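Local coordinates for peptide-binding protein (Photobacterium damsela subsp. piscicida, PDB 6SQX) that cleaves the peptidoglycan of potentially competing bacteria as a secreted NlpC/P60 endopeptidase, probably by the cysteine-peptidase chemistry of its family, at residues K50-I53 against R54-E58; N88-L91 against K92-D96; V282-K285 against N286-F289; Y354-Y357 against D358-E361; T402-N406 against H407-A411. All coordinates share one frame; numbering follows the deposited sequence.

Contact 1: K50-I53 against R54-E58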
loop_
_atom_site.group_PDB
_atom_site.type_symbol
_atom_site.label_atom_id
_atom_site.label_comp_id
_atom_site.label_asym_id
_atom_site.label_seq_id
_atom_site.Cartn_x
_atom_site.Cartn_y
_atom_site.Cartn_z
ATOM N N LYS A 50 18.539 -18.232 2.189
ATOM C CA LYS A 50 18.080 -18.667 0.874
ATOM C C LYS A 50 16.800 -19.478 0.978
ATOM O O LYS A 50 15.879 -19.303 0.170
ATOM C CB LYS A 50 19.163 -19.498 0.181
ATOM C CG LYS A 50 20.430 -18.735 -0.156
ATOM C CD LYS A 50 20.215 -17.724 -1.269
ATOM C CE LYS A 50 21.520 -17.006 -1.627
ATOM N NZ LYS A 50 21.332 -15.961 -2.688
ATOM N N TYR A 51 16.722 -20.366 1.969
ATOM C CA TYR A 51 15.520 -21.173 2.144
ATOM C C TYR A 51 14.310 -20.298 2.410
ATOM O O TYR A 51 13.241 -20.487 1.819
ATOM C CB TYR A 51 15.713 -22.156 3.297
ATOM C CG TYR A 51 14.452 -22.908 3.637
ATOM C CD1 TYR A 51 14.076 -24.026 2.905
ATOM C CD2 TYR A 51 13.639 -22.510 4.695
ATOM C CE1 TYR A 51 12.919 -24.719 3.204
ATOM C CE2 TYR A 51 12.472 -23.203 5.003
ATOM C CZ TYR A 51 12.124 -24.311 4.255
ATOM O OH TYR A 51 10.970 -25.011 4.539
ATOM N N THR A 52 14.469 -19.314 3.295
ATOM C CA THR A 52 13.335 -18.503 3.703
ATOM C C THR A 52 12.858 -17.621 2.558
ATOM O O THR A 52 11.649 -17.484 2.335
ATOM C CB THR A 52 13.725 -17.673 4.925
ATOM O OG1 THR A 52 14.067 -18.558 6.005
ATOM C CG2 THR A 52 12.562 -16.787 5.345
ATOM N N ILE A 53 13.787 -16.985 1.838
ATOM C CA ILE A 53 13.357 -16.112 0.743
ATOM C C ILE A 53 12.697 -16.927 -0.373
ATOM O O ILE A 53 11.754 -16.443 -1.016
ATOM C CB ILE A 53 14.493 -15.174 0.255
ATOM C CG1 ILE A 53 13.940 -14.039 -0.642
ATOM C CG2 ILE A 53 15.542 -15.939 -0.534
ATOM C CD1 ILE A 53 12.933 -13.129 0.041
ATOM N N ARG A 54 13.159 -18.164 -0.608
ATOM C CA ARG A 54 12.506 -19.012 -1.596
ATOM C C ARG A 54 11.052 -19.280 -1.204
ATOM O O ARG A 54 10.149 -19.184 -2.040
ATOM C CB ARG A 54 13.274 -20.329 -1.762
ATOM C CG ARG A 54 12.551 -21.301 -2.671
ATOM C CD ARG A 54 13.210 -22.682 -2.662
ATOM N NE ARG A 54 12.324 -23.707 -3.215
ATOM C CZ ARG A 54 12.697 -24.952 -3.505
ATOM N NH1 ARG A 54 11.813 -25.812 -4.003
ATOM N NH2 ARG A 54 13.953 -25.340 -3.302
ATOM N N GLN A 55 10.800 -19.599 0.073
ATOM C CA GLN A 55 9.424 -19.819 0.504
ATOM C C GLN A 55 8.600 -18.546 0.365
ATOM O O GLN A 55 7.440 -18.585 -0.080
ATOM C CB GLN A 55 9.391 -20.293 1.955
ATOM C CG GLN A 55 10.242 -21.534 2.248
ATOM C CD GLN A 55 9.995 -22.689 1.278
ATOM O OE1 GLN A 55 8.859 -23.144 1.114
ATOM N NE2 GLN A 55 11.068 -23.173 0.632
ATOM N N MET A 56 9.186 -17.391 0.721
ATOM C CA MET A 56 8.466 -16.131 0.577
ATOM C C MET A 56 8.167 -15.835 -0.892
ATOM O O MET A 56 7.087 -15.328 -1.229
ATOM C CB MET A 56 9.292 -14.977 1.175
ATOM C CG MET A 56 9.402 -15.028 2.688
ATOM S SD MET A 56 10.571 -13.804 3.237
ATOM C CE MET A 56 10.219 -13.772 4.990
ATOM N N ASN A 57 9.136 -16.112 -1.778
ATOM C CA ASN A 57 8.931 -15.815 -3.195
ATOM C C ASN A 57 7.862 -16.734 -3.795
ATOM O O ASN A 57 7.071 -16.295 -4.633
ATOM C CB ASN A 57 10.232 -15.994 -3.984
ATOM C CG ASN A 57 11.306 -14.938 -3.705
ATOM O OD1 ASN A 57 12.481 -15.197 -4.049
ATOM N ND2 ASN A 57 10.938 -13.774 -3.119
ATOM N N GLU A 58 7.821 -18.011 -3.376
ATOM C CA GLU A 58 6.757 -18.898 -3.848
ATOM C C GLU A 58 5.393 -18.396 -3.392
ATOM O O GLU A 58 4.422 -18.382 -4.169
ATOM C CB GLU A 58 7.013 -20.323 -3.359
ATOM C CG GLU A 58 8.133 -20.988 -4.138
ATOM C CD GLU A 58 8.482 -22.349 -3.594
ATOM O OE1 GLU A 58 7.661 -22.887 -2.805
ATOM O OE2 GLU A 58 9.556 -22.881 -3.959
#
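Y51 and Q55, one helical turn apart, show how a flexible amide can be laid over an aromatic ring. The tyrosine swings CG away from its backbone N (chi1 173°), while Q55 folds at chi2 (-50°) so that its CG lies over one ring face, 4.1 Å from the Y51 ring centroid in a CH-pi contact. Beyond that methylene the amide turns nearly flat to the ring, the two planes 22° apart, with Q55 NE2 3.5 Å from Y51 CE1. All of this happens on the opening turns of helix 50-64, where i to i+4 backbone bonds run from R54 N to K50 O through N57 N to I53 O, the last of them 2.7 Å long. T52 and M56 run alongside each other, methyl T52 CG2 to methyl M56 CE at 3.8 Å; the threonine hydroxyl is bonded instead to D49. I53 comes in nearly perpendicular to M56, I53 CD1 to M56 SD 4.0 Å, and both side chains also touch I337. N57 turns its amide past I53 to give ND2 to the carbonyls of F335 and G336. On the exposed flank the extended R54 offers NE to E58 OE2 (3.0 Å), a salt bridge in the guanidinium plane.

Contact 2: N88-L91 against K92-D96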
loop_
_atom_site.group_PDB
_atom_site.type_symbol
_atom_site.label_atom_id
_atom_site.label_comp_id
_atom_site.label_asym_id
_atom_site.label_seq_id
_atom_site.Cartn_x
_atom_site.Cartn_y
_atom_site.Cartn_z
ATOM N N ASN A 88 -14.986 -12.462 0.650
ATOM C CA ASN A 88 -16.089 -11.520 0.583
ATOM C C ASN A 88 -16.881 -11.733 -0.697
ATOM O O ASN A 88 -16.310 -12.042 -1.743
ATOM C CB ASN A 88 -15.563 -10.073 0.570
ATOM C CG ASN A 88 -14.870 -9.698 1.868
ATOM O OD1 ASN A 88 -15.490 -9.155 2.788
ATOM N ND2 ASN A 88 -13.574 -9.995 1.953
ATOM N N ASN A 89 -18.196 -11.516 -0.633
ATOM C CA ASN A 89 -19.015 -11.475 -1.844
ATOM C C ASN A 89 -18.938 -10.091 -2.496
ATOM O O ASN A 89 -19.246 -9.076 -1.855
ATOM C CB ASN A 89 -20.460 -11.837 -1.485
ATOM C CG ASN A 89 -21.361 -11.869 -2.693
ATOM O OD1 ASN A 89 -21.970 -10.868 -3.050
ATOM N ND2 ASN A 89 -21.468 -13.041 -3.326
ATOM N N ILE A 90 -18.522 -10.054 -3.774
ATOM C CA ILE A 90 -18.242 -8.778 -4.446
ATOM C C ILE A 90 -19.506 -7.952 -4.592
ATOM O O ILE A 90 -19.509 -6.746 -4.306
ATOM C CB ILE A 90 -17.538 -8.991 -5.800
ATOM C CG1 ILE A 90 -16.144 -9.592 -5.551
ATOM C CG2 ILE A 90 -17.517 -7.670 -6.638
ATOM C CD1 ILE A 90 -15.381 -10.047 -6.787
ATOM N N LEU A 91 -20.620 -8.592 -4.998
ATOM C CA LEU A 91 -21.848 -7.828 -5.190
ATOM C C LEU A 91 -22.327 -7.220 -3.870
ATOM O O LEU A 91 -22.763 -6.056 -3.829
ATOM C CB LEU A 91 -22.921 -8.720 -5.820
ATOM C CG LEU A 91 -24.281 -8.080 -6.154
ATOM C CD1 LEU A 91 -24.070 -6.853 -7.070
ATOM C CD2 LEU A 91 -25.176 -9.140 -6.809
ATOM N N LYS A 92 -22.203 -7.969 -2.770
ATOM C CA LYS A 92 -22.551 -7.413 -1.455
ATOM C C LYS A 92 -21.688 -6.194 -1.136
ATOM O O LYS A 92 -22.196 -5.160 -0.682
ATOM C CB LYS A 92 -22.406 -8.481 -0.365
ATOM C CG LYS A 92 -22.646 -7.967 1.051
ATOM C CD LYS A 92 -22.296 -9.032 2.096
ATOM C CE LYS A 92 -22.801 -8.656 3.487
ATOM N NZ LYS A 92 -22.384 -7.297 3.944
ATOM N N LEU A 93 -20.368 -6.304 -1.355
ATOM C CA LEU A 93 -19.482 -5.167 -1.076
ATOM C C LEU A 93 -19.858 -3.953 -1.916
ATOM O O LEU A 93 -19.793 -2.817 -1.437
ATOM C CB LEU A 93 -18.015 -5.552 -1.303
ATOM C CG LEU A 93 -17.327 -6.471 -0.280
ATOM C CD1 LEU A 93 -15.836 -6.709 -0.644
ATOM C CD2 LEU A 93 -17.425 -5.960 1.160
ATOM N N GLU A 94 -20.207 -4.168 -3.186
ATOM C CA GLU A 94 -20.607 -3.056 -4.037
ATOM C C GLU A 94 -21.866 -2.393 -3.521
ATOM O O GLU A 94 -21.939 -1.161 -3.422
ATOM C CB GLU A 94 -20.792 -3.528 -5.474
ATOM C CG GLU A 94 -19.466 -3.976 -6.116
ATOM C CD GLU A 94 -18.447 -2.853 -6.167
ATOM O OE1 GLU A 94 -18.744 -1.834 -6.838
ATOM O OE2 GLU A 94 -17.377 -3.013 -5.532
ATOM N N ASN A 95 -22.864 -3.196 -3.178
ATOM C CA ASN A 95 -24.102 -2.635 -2.633
ATOM C C ASN A 95 -23.862 -1.930 -1.300
ATOM O O ASN A 95 -24.446 -0.869 -1.039
ATOM C CB ASN A 95 -25.174 -3.720 -2.488
ATOM C CG ASN A 95 -25.790 -4.107 -3.820
ATOM O OD1 ASN A 95 -26.193 -3.247 -4.608
ATOM N ND2 ASN A 95 -25.875 -5.401 -4.073
ATOM N N ASP A 96 -23.003 -2.507 -0.446
ATOM C CA ASP A 96 -22.646 -1.864 0.816
ATOM C C ASP A 96 -21.997 -0.506 0.587
ATOM O O ASP A 96 -22.233 0.433 1.356
ATOM C CB ASP A 96 -21.682 -2.740 1.621
ATOM C CG ASP A 96 -22.344 -3.974 2.217
ATOM O OD1 ASP A 96 -23.578 -4.101 2.166
ATOM O OD2 ASP A 96 -21.600 -4.810 2.746
#
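N89 directs its CG opposite its own backbone N (chi1 -178°), and this rotation carries the amide oxygen round to the amide nitrogen of K92. N89 OD1 accepts from K92 N at 2.9 Å, with the donor in the plane of the side-chain carbonyl. The same residue gives its backbone oxygen to L93 N, so one asparagine grips two successive amides of the opening turn. L93 takes the other common rotation, CG lying against its backbone N (chi1 -73°), and leads CD1 obliquely back to N88, where it meets CB at 3.6 Å. That leucine also rests on L207 of strand 206-211.

One turn further, L91 crosses N95: the branch carbon L91 CG is 3.7 Å from N95 ND2, an apolar group beside an amide, while N95 N is bonded to the L91 carbonyl. E94 is buried and doubles back on itself, its CG packed 3.3 Å from I90 O. From there its carboxylate reaches W209 NE1, so the polar end of the side chain has a partner despite its burial. On the exposed side K92 runs extended until its last torsion bends (chi4 -53°), bringing NZ to the syn lone pair of D96 OD2 at 2.9 Å. D96 has a second cationic partner in R99, and the two positive charges would probably help keep the carboxylate ionised. Strand 87-89 passes straight into helix 90-102, and the junction is a helix N-cap: an asparagine side chain standing in for the carbonyl that a preceding turn would have supplied.

Contact 3: V282-K285 against N286-F289; sequences VNSK and NLKF
S284 and L287 are joined first by a backbone hydrogen bond: L287 N donates to S284 O at 3.0 Å, approaching from above the carbonyl plane, in keeping with the tight curve of the chain. Two waters extend this polar framework. One accepts from N286 N and donates to N283 O; the other donates to K285 O and to L287 O, each at 2.8 Å. In one of its two deposited conformers S284 also donates from OG to V282 O (2.8 Å), and the same hydroxyl oxygen is bonded to L266 N.

Van der Waals contact gathers at one methyl: L287 CD1 rests against S284, with OG at 3.7 Å, and is 4.2 Å from V282 CG1, the two apolar side chains standing nearly perpendicular. F289 presents its ring edge, CE2 being 4.0 Å from S284 CB. K285 bends at chi2 (-83°), and its CG passes N286 ND2 at 3.5 Å.

The whole is a type I beta turn, S284 to L287, within the link from strand 277-281 to strand 289-291, the two outermost strands of a five-stranded antiparallel sheet. The strand order there repeats that of the SH3 domain's five strands between 142 and 217, consistent with a second SH3-like unit.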
loop_
_atom_site.group_PDB
_atom_site.type_symbol
_atom_site.label_atom_id
_atom_site.label_comp_id
_atom_site.label_asym_id
_atom_site.label_seq_id
_atom_site.Cartn_x
_atom_site.Cartn_y
_atom_site.Cartn_z
ATOM N N VAL A 282 10.397 -1.281 -24.953
ATOM C CA VAL A 282 10.756 0.102 -24.650
ATOM C C VAL A 282 12.255 0.286 -24.843
ATOM O O VAL A 282 13.048 -0.555 -24.421
ATOM C CB VAL A 282 10.366 0.417 -23.189
ATOM C CG1 VAL A 282 10.663 1.867 -22.831
ATOM C CG2 VAL A 282 8.892 0.094 -22.934
ATOM N N ASN A 283 12.655 1.386 -25.470
ATOM C CA ASN A 283 14.088 1.719 -25.499
ATOM C C ASN A 283 14.564 1.989 -24.072
ATOM O O ASN A 283 14.096 2.927 -23.420
ATOM C CB ASN A 283 14.328 2.928 -26.394
ATOM C CG ASN A 283 14.319 2.562 -27.886
ATOM O OD1 ASN A 283 14.791 1.485 -28.280
ATOM N ND2 ASN A 283 13.767 3.448 -28.716
ATOM N N SER A 284 15.465 1.153 -23.560
ATOM C CA SER A 284 15.741 1.101 -22.130
ATOM C C SER A 284 17.129 1.603 -21.748
ATOM O O SER A 284 17.541 1.418 -20.594
ATOM C CB SER A 284 15.525 -0.321 -21.609
ATOM O OG SER A 284 14.188 -0.740 -21.878
ATOM N N LYS A 285 17.863 2.227 -22.682
ATOM C CA LYS A 285 19.244 2.615 -22.400
ATOM C C LYS A 285 19.389 3.393 -21.086
ATOM O O LYS A 285 20.324 3.146 -20.311
ATOM C CB LYS A 285 19.843 3.381 -23.585
ATOM C CG LYS A 285 19.191 4.734 -23.875
ATOM C CD LYS A 285 17.923 4.601 -24.717
ATOM C CE LYS A 285 17.166 5.925 -24.801
ATOM N NZ LYS A 285 15.918 5.813 -25.618
ATOM N N ASN A 286 18.474 4.316 -20.800
ATOM C CA ASN A 286 18.614 5.178 -19.632
ATOM C C ASN A 286 17.748 4.756 -18.454
ATOM O O ASN A 286 17.603 5.531 -17.505
ATOM C CB ASN A 286 18.288 6.625 -19.993
ATOM C CG ASN A 286 19.241 7.192 -21.006
ATOM O OD1 ASN A 286 20.464 7.151 -20.814
ATOM N ND2 ASN A 286 18.696 7.713 -22.107
ATOM N N LEU A 287 17.169 3.562 -18.493
ATOM C CA LEU A 287 16.234 3.158 -17.451
ATOM C C LEU A 287 16.970 2.478 -16.300
ATOM O O LEU A 287 18.053 1.910 -16.475
ATOM C CB LEU A 287 15.150 2.230 -18.002
ATOM C CG LEU A 287 14.260 2.871 -19.063
ATOM C CD1 LEU A 287 13.156 1.896 -19.488
ATOM C CD2 LEU A 287 13.676 4.229 -18.613
ATOM N N LYS A 288 16.357 2.536 -15.109
ATOM C CA LYS A 288 16.961 2.035 -13.871
ATOM C C LYS A 288 16.094 0.888 -13.337
ATOM O O LYS A 288 15.009 1.108 -12.763
ATOM C CB LYS A 288 17.100 3.136 -12.830
ATOM C CG LYS A 288 17.899 4.392 -13.293
ATOM C CD LYS A 288 16.877 5.575 -13.302
ATOM C CE LYS A 288 17.432 6.987 -13.484
ATOM N NZ LYS A 288 16.292 7.992 -13.612
ATOM N N PHE A 289 16.570 -0.338 -13.539
ATOM C CA PHE A 289 15.845 -1.517 -13.093
ATOM C C PHE A 289 16.833 -2.640 -12.854
ATOM O O PHE A 289 18.008 -2.546 -13.229
ATOM C CB PHE A 289 14.703 -1.946 -14.051
ATOM C CG PHE A 289 15.130 -2.222 -15.480
ATOM C CD1 PHE A 289 15.788 -3.403 -15.821
ATOM C CD2 PHE A 289 14.822 -1.311 -16.487
ATOM C CE1 PHE A 289 16.171 -3.661 -17.154
ATOM C CE2 PHE A 289 15.190 -1.549 -17.813
ATOM C CZ PHE A 289 15.853 -2.732 -18.154
HETATM O O HOH W 1 15.832 4.591 -21.935
HETATM O O HOH W 2 20.529 2.635 -17.565
#

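Contact 4: Y354-Y357 against D358-E361; sequences YSMY and DQSE
Q359 reaches back across a tight turn to Y354, and its side chain can be traced atom by atom. CB stands 3.6 Å from M356 O, the carbonyl that also accepts from Q359 N at 3.0 Å and closes a type I beta turn from M356 to Q359. CG comes next, set opposite the carbonyl carbon of its own residue (chi1 -48°), and passes 4.0 Å from M356 CA. The chain then runs extended, placing CD 4.2 Å from M356 CG. At the tip NE2 touches that same methionine carbon at 3.8 Å and donates to Y354 OH at 2.8 Å, in a bond bent to 143° at the hydrogen. The phenol oxygen sits in the plane of the amide, whereas the tyrosine ring stands perpendicular to it (90°). Before the turn, S355 OG accepts from Y357 N at 3.2 Å, an ST turn at the end of strand 353-355. R364 of helix 361-370 adds a further bond to M356 O, and S360 is the N-cap of that helix.

With the amide as modelled, NE2 donates and Y354 OH accepts, and the bond would help hold the amide's rotation; it links strand residue Y354 to Q359, while the backbone bond closes the turn.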
loop_
_atom_site.group_PDB
_atom_site.type_symbol
_atom_site.label_atom_id
_atom_site.label_comp_id
_atom_site.label_asym_id
_atom_site.label_seq_id
_atom_site.Cartn_x
_atom_site.Cartn_y
_atom_site.Cartn_z
ATOM N N TYR A 354 1.325 -10.712 17.631
ATOM C CA TYR A 354 1.569 -10.697 19.066
ATOM C C TYR A 354 0.998 -9.390 19.592
ATOM O O TYR A 354 1.564 -8.314 19.342
ATOM C CB TYR A 354 3.064 -10.805 19.358
ATOM C CG TYR A 354 3.383 -10.727 20.823
ATOM C CD1 TYR A 354 2.902 -11.685 21.712
ATOM C CD2 TYR A 354 4.159 -9.694 21.329
ATOM C CE1 TYR A 354 3.187 -11.607 23.054
ATOM C CE2 TYR A 354 4.456 -9.612 22.681
ATOM C CZ TYR A 354 3.957 -10.567 23.537
ATOM O OH TYR A 354 4.250 -10.507 24.881
ATOM N N SER A 355 -0.114 -9.474 20.318
ATOM C CA SER A 355 -0.781 -8.294 20.852
ATOM C C SER A 355 -0.218 -7.926 22.221
ATOM O O SER A 355 -0.132 -8.766 23.127
ATOM C CB SER A 355 -2.288 -8.525 20.966
ATOM O OG SER A 355 -2.885 -7.552 21.821
ATOM N N MET A 356 0.122 -6.651 22.383
ATOM C CA MET A 356 0.608 -6.102 23.641
ATOM C C MET A 356 -0.449 -5.222 24.297
ATOM O O MET A 356 -0.128 -4.328 25.082
ATOM C CB MET A 356 1.916 -5.343 23.414
ATOM C CG MET A 356 3.097 -6.275 23.225
ATOM S SD MET A 356 4.568 -5.479 22.568
ATOM C CE MET A 356 4.225 -5.668 20.826
ATOM N N TYR A 357 -1.720 -5.492 23.978
ATOM C CA TYR A 357 -2.862 -4.823 24.602
ATOM C C TYR A 357 -2.803 -4.862 26.127
ATOM O O TYR A 357 -3.192 -3.899 26.797
ATOM C CB TYR A 357 -4.142 -5.529 24.134
ATOM C CG TYR A 357 -5.411 -5.133 24.862
ATOM C CD1 TYR A 357 -6.075 -3.963 24.553
ATOM C CD2 TYR A 357 -5.966 -5.957 25.830
ATOM C CE1 TYR A 357 -7.238 -3.589 25.194
ATOM C CE2 TYR A 357 -7.124 -5.592 26.484
ATOM C CZ TYR A 357 -7.767 -4.414 26.156
ATOM O OH TYR A 357 -8.931 -4.057 26.808
ATOM N N ASP A 358 -2.366 -5.973 26.703
ATOM C CA ASP A 358 -2.376 -6.055 28.155
ATOM C C ASP A 358 -1.064 -5.607 28.779
ATOM O O ASP A 358 -0.818 -5.903 29.948
ATOM C CB ASP A 358 -2.769 -7.460 28.619
ATOM C CG ASP A 358 -1.873 -8.532 28.053
ATOM O OD1 ASP A 358 -1.018 -8.221 27.189
ATOM O OD2 ASP A 358 -2.030 -9.700 28.476
ATOM N N GLN A 359 -0.217 -4.895 28.036
ATOM C CA GLN A 359 1.131 -4.597 28.499
ATOM C C GLN A 359 1.369 -3.098 28.571
ATOM O O GLN A 359 0.896 -2.339 27.724
ATOM C CB GLN A 359 2.170 -5.282 27.633
ATOM C CG GLN A 359 1.822 -6.735 27.411
ATOM C CD GLN A 359 3.027 -7.579 27.170
ATOM O OE1 GLN A 359 4.062 -7.406 27.823
ATOM N NE2 GLN A 359 2.911 -8.521 26.233
ATOM N N SER A 360 2.094 -2.679 29.604
ATOM C CA SER A 360 2.284 -1.264 29.860
ATOM C C SER A 360 3.284 -0.673 28.873
ATOM O O SER A 360 3.993 -1.386 28.156
ATOM C CB SER A 360 2.816 -1.052 31.274
ATOM O OG SER A 360 4.132 -1.571 31.395
ATOM N N GLU A 361 3.334 0.661 28.849
ATOM C CA GLU A 361 4.372 1.343 28.086
ATOM C C GLU A 361 5.745 0.808 28.448
ATOM O O GLU A 361 6.577 0.550 27.569
ATOM C CB GLU A 361 4.317 2.842 28.366
ATOM C CG GLU A 361 5.458 3.616 27.762
ATOM C CD GLU A 361 5.344 5.108 28.004
ATOM O OE1 GLU A 361 4.347 5.542 28.633
ATOM O OE2 GLU A 361 6.250 5.846 27.546
#

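Contact 5: T402-N406 against H407-A411. With EDO (1,2-ethanediol), chain O.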
loop_
_atom_site.group_PDB
_atom_site.type_symbol
_atom_site.label_atom_id
_atom_site.label_comp_id
_atom_site.label_asym_id
_atom_site.label_seq_id
_atom_site.Cartn_x
_atom_site.Cartn_y
_atom_site.Cartn_z
ATOM N N THR A 402 17.040 -0.224 16.917
ATOM C CA THR A 402 17.188 0.908 17.832
ATOM C C THR A 402 18.239 1.891 17.319
ATOM O O THR A 402 19.019 1.590 16.404
ATOM C CB THR A 402 17.587 0.429 19.248
ATOM O OG1 THR A 402 18.841 -0.261 19.194
ATOM C CG2 THR A 402 16.534 -0.508 19.834
ATOM N N THR A 403 18.259 3.077 17.939
ATOM C CA THR A 403 19.289 4.070 17.682
ATOM C C THR A 403 19.477 4.886 18.955
ATOM O O THR A 403 18.641 4.861 19.861
ATOM C CB THR A 403 18.897 4.962 16.482
ATOM O OG1 THR A 403 20.045 5.657 15.982
ATOM C CG2 THR A 403 17.825 5.977 16.851
ATOM N N GLU A 404 20.572 5.643 19.007
ATOM C CA GLU A 404 20.780 6.606 20.079
ATOM C C GLU A 404 20.153 7.935 19.669
ATOM O O GLU A 404 20.545 8.526 18.660
ATOM C CB GLU A 404 22.273 6.788 20.322
ATOM C CG GLU A 404 22.936 5.575 20.951
ATOM C CD GLU A 404 22.430 5.266 22.368
ATOM O OE1 GLU A 404 22.219 6.212 23.165
ATOM O OE2 GLU A 404 22.244 4.063 22.679
ATOM N N TYR A 405 19.199 8.416 20.462
ATOM C CA TYR A 405 18.510 9.668 20.172
ATOM C C TYR A 405 18.309 10.412 21.482
ATOM O O TYR A 405 17.665 9.890 22.401
ATOM C CB TYR A 405 17.167 9.366 19.500
ATOM C CG TYR A 405 16.253 10.548 19.251
ATOM C CD1 TYR A 405 16.726 11.753 18.709
ATOM C CD2 TYR A 405 14.891 10.450 19.529
ATOM C CE1 TYR A 405 15.858 12.827 18.451
ATOM C CE2 TYR A 405 14.025 11.517 19.282
ATOM C CZ TYR A 405 14.513 12.709 18.754
ATOM O OH TYR A 405 13.638 13.742 18.504
ATOM N N ASN A 406 18.868 11.620 21.567
ATOM C CA ASN A 406 18.906 12.381 22.821
ATOM C C ASN A 406 19.549 11.574 23.956
ATOM O O ASN A 406 19.008 11.472 25.059
ATOM C CB ASN A 406 17.512 12.875 23.206
ATOM C CG ASN A 406 16.935 13.841 22.193
ATOM O OD1 ASN A 406 15.729 13.839 21.932
ATOM N ND2 ASN A 406 17.796 14.674 21.608
ATOM N N HIS A 407 20.698 10.964 23.661
ATOM C CA HIS A 407 21.445 10.167 24.645
ATOM C C HIS A 407 20.587 9.067 25.271
ATOM O O HIS A 407 20.788 8.668 26.422
ATOM C CB HIS A 407 22.121 11.044 25.704
ATOM C CG HIS A 407 23.141 11.983 25.139
ATOM N ND1 HIS A 407 22.934 13.344 25.048
ATOM C CD2 HIS A 407 24.368 11.752 24.613
ATOM C CE1 HIS A 407 23.994 13.911 24.500
ATOM N NE2 HIS A 407 24.878 12.968 24.225
ATOM N N ASN A 408 19.609 8.576 24.521
ATOM C CA ASN A 408 18.795 7.467 24.967
ATOM C C ASN A 408 18.675 6.491 23.811
ATOM O O ASN A 408 18.609 6.907 22.652
ATOM C CB ASN A 408 17.406 7.946 25.380
ATOM C CG ASN A 408 16.973 7.367 26.702
ATOM O OD1 ASN A 408 16.667 8.101 27.652
ATOM N ND2 ASN A 408 16.972 6.036 26.788
ATOM N N LYS A 409 18.658 5.203 24.124
ATOM C CA LYS A 409 18.378 4.182 23.120
ATOM C C LYS A 409 16.876 4.144 22.869
ATOM O O LYS A 409 16.094 3.927 23.801
ATOM C CB LYS A 409 18.885 2.841 23.642
ATOM C CG LYS A 409 18.792 1.694 22.679
ATOM C CD LYS A 409 19.270 0.430 23.371
ATOM C CE LYS A 409 19.394 -0.733 22.419
ATOM N NZ LYS A 409 19.813 -1.940 23.196
ATOM N N VAL A 410 16.470 4.365 21.620
ATOM C CA VAL A 410 15.062 4.367 21.240
ATOM C C VAL A 410 14.832 3.370 20.113
ATOM O O VAL A 410 15.704 3.156 19.264
ATOM C CB VAL A 410 14.536 5.777 20.862
ATOM C CG1 VAL A 410 14.806 6.784 22.009
ATOM C CG2 VAL A 410 15.104 6.271 19.533
ATOM N N ALA A 411 13.670 2.726 20.135
ATOM C CA ALA A 411 13.250 1.880 19.026
ATOM C C ALA A 411 12.767 2.740 17.849
ATOM O O ALA A 411 12.171 3.804 18.042
ATOM C CB ALA A 411 12.143 0.943 19.494
HETATM C C1 EDO O . 19.985 8.803 15.771
HETATM O O1 EDO O . 20.842 7.680 15.938
HETATM C C2 EDO O . 19.887 9.155 14.303
HETATM O O2 EDO O . 19.739 10.539 14.252
#
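Y405, whose CB packs 3.7 Å from V410 CG2, carries over one face of its ring the side-chain oxygen of its neighbour N406, with OD1 3.5 Å above the plane and shifted toward the rim. The phenol hydroxyl at the far end is bonded to E29. A second flat group, the carboxylate of E404, is carried over the partner strand by a bend at chi2 (-65°): OE1 comes 3.6 Å from N408 C, and OE2 lies 3.7 Å from K409 CB. It thus meets the root of the lysine and not its charge, for E404 OE2 and K409 NZ remain 6.5 Å apart. K409 runs fully extended along the sheet instead, its CE lying 3.3 Å from T402 OG1 and its ammonium making a long, weak ion pair with E370.

These residues form the end of a beta hairpin, strands 395-405 and 408-415, in a six-stranded antiparallel sheet to which the NlpC/P60 range contributes. T403 and V410 are a hydrogen-bonded pair, V410 N giving to T403 O at 2.8 Å; T402 with A411 and E404 with K409 are the non-hydrogen-bonded pairs on either side. At the bend N406 and H407 both have positive phi values of 55°, resembling a two-residue type I' turn. Y405 N donates almost straight to N408 O (2.7 Å), but the return bond, N408 N to Y405 O, is long and bent. A 1,2-ethanediol, probably from the crystallisation liquor, lies beside the strand with a weak bond to E404 O; its position next to T403 is doubtful, although T31 and H36 also bind it.

Read from the N terminus, the five contacts follow one another in series, none nested and none crossing. Contact 1 winds the opening turns of helix 50-64, which lies against the loop around I337. Contact 2, with its nearest atoms about 21 Å away, turns a short strand into helix 90-102 beside the SH3-range sheet. Contact 3 closes the bend between the edge strands of the next five-stranded sheet. The last two fall within the NlpC/P60 range and share one sheet: contact 4 leads out of its edge strand 353-355 into helix 361-370, and contact 5 closes a hairpin whose A411 packs on that same helix, the two centres 21 Å apart.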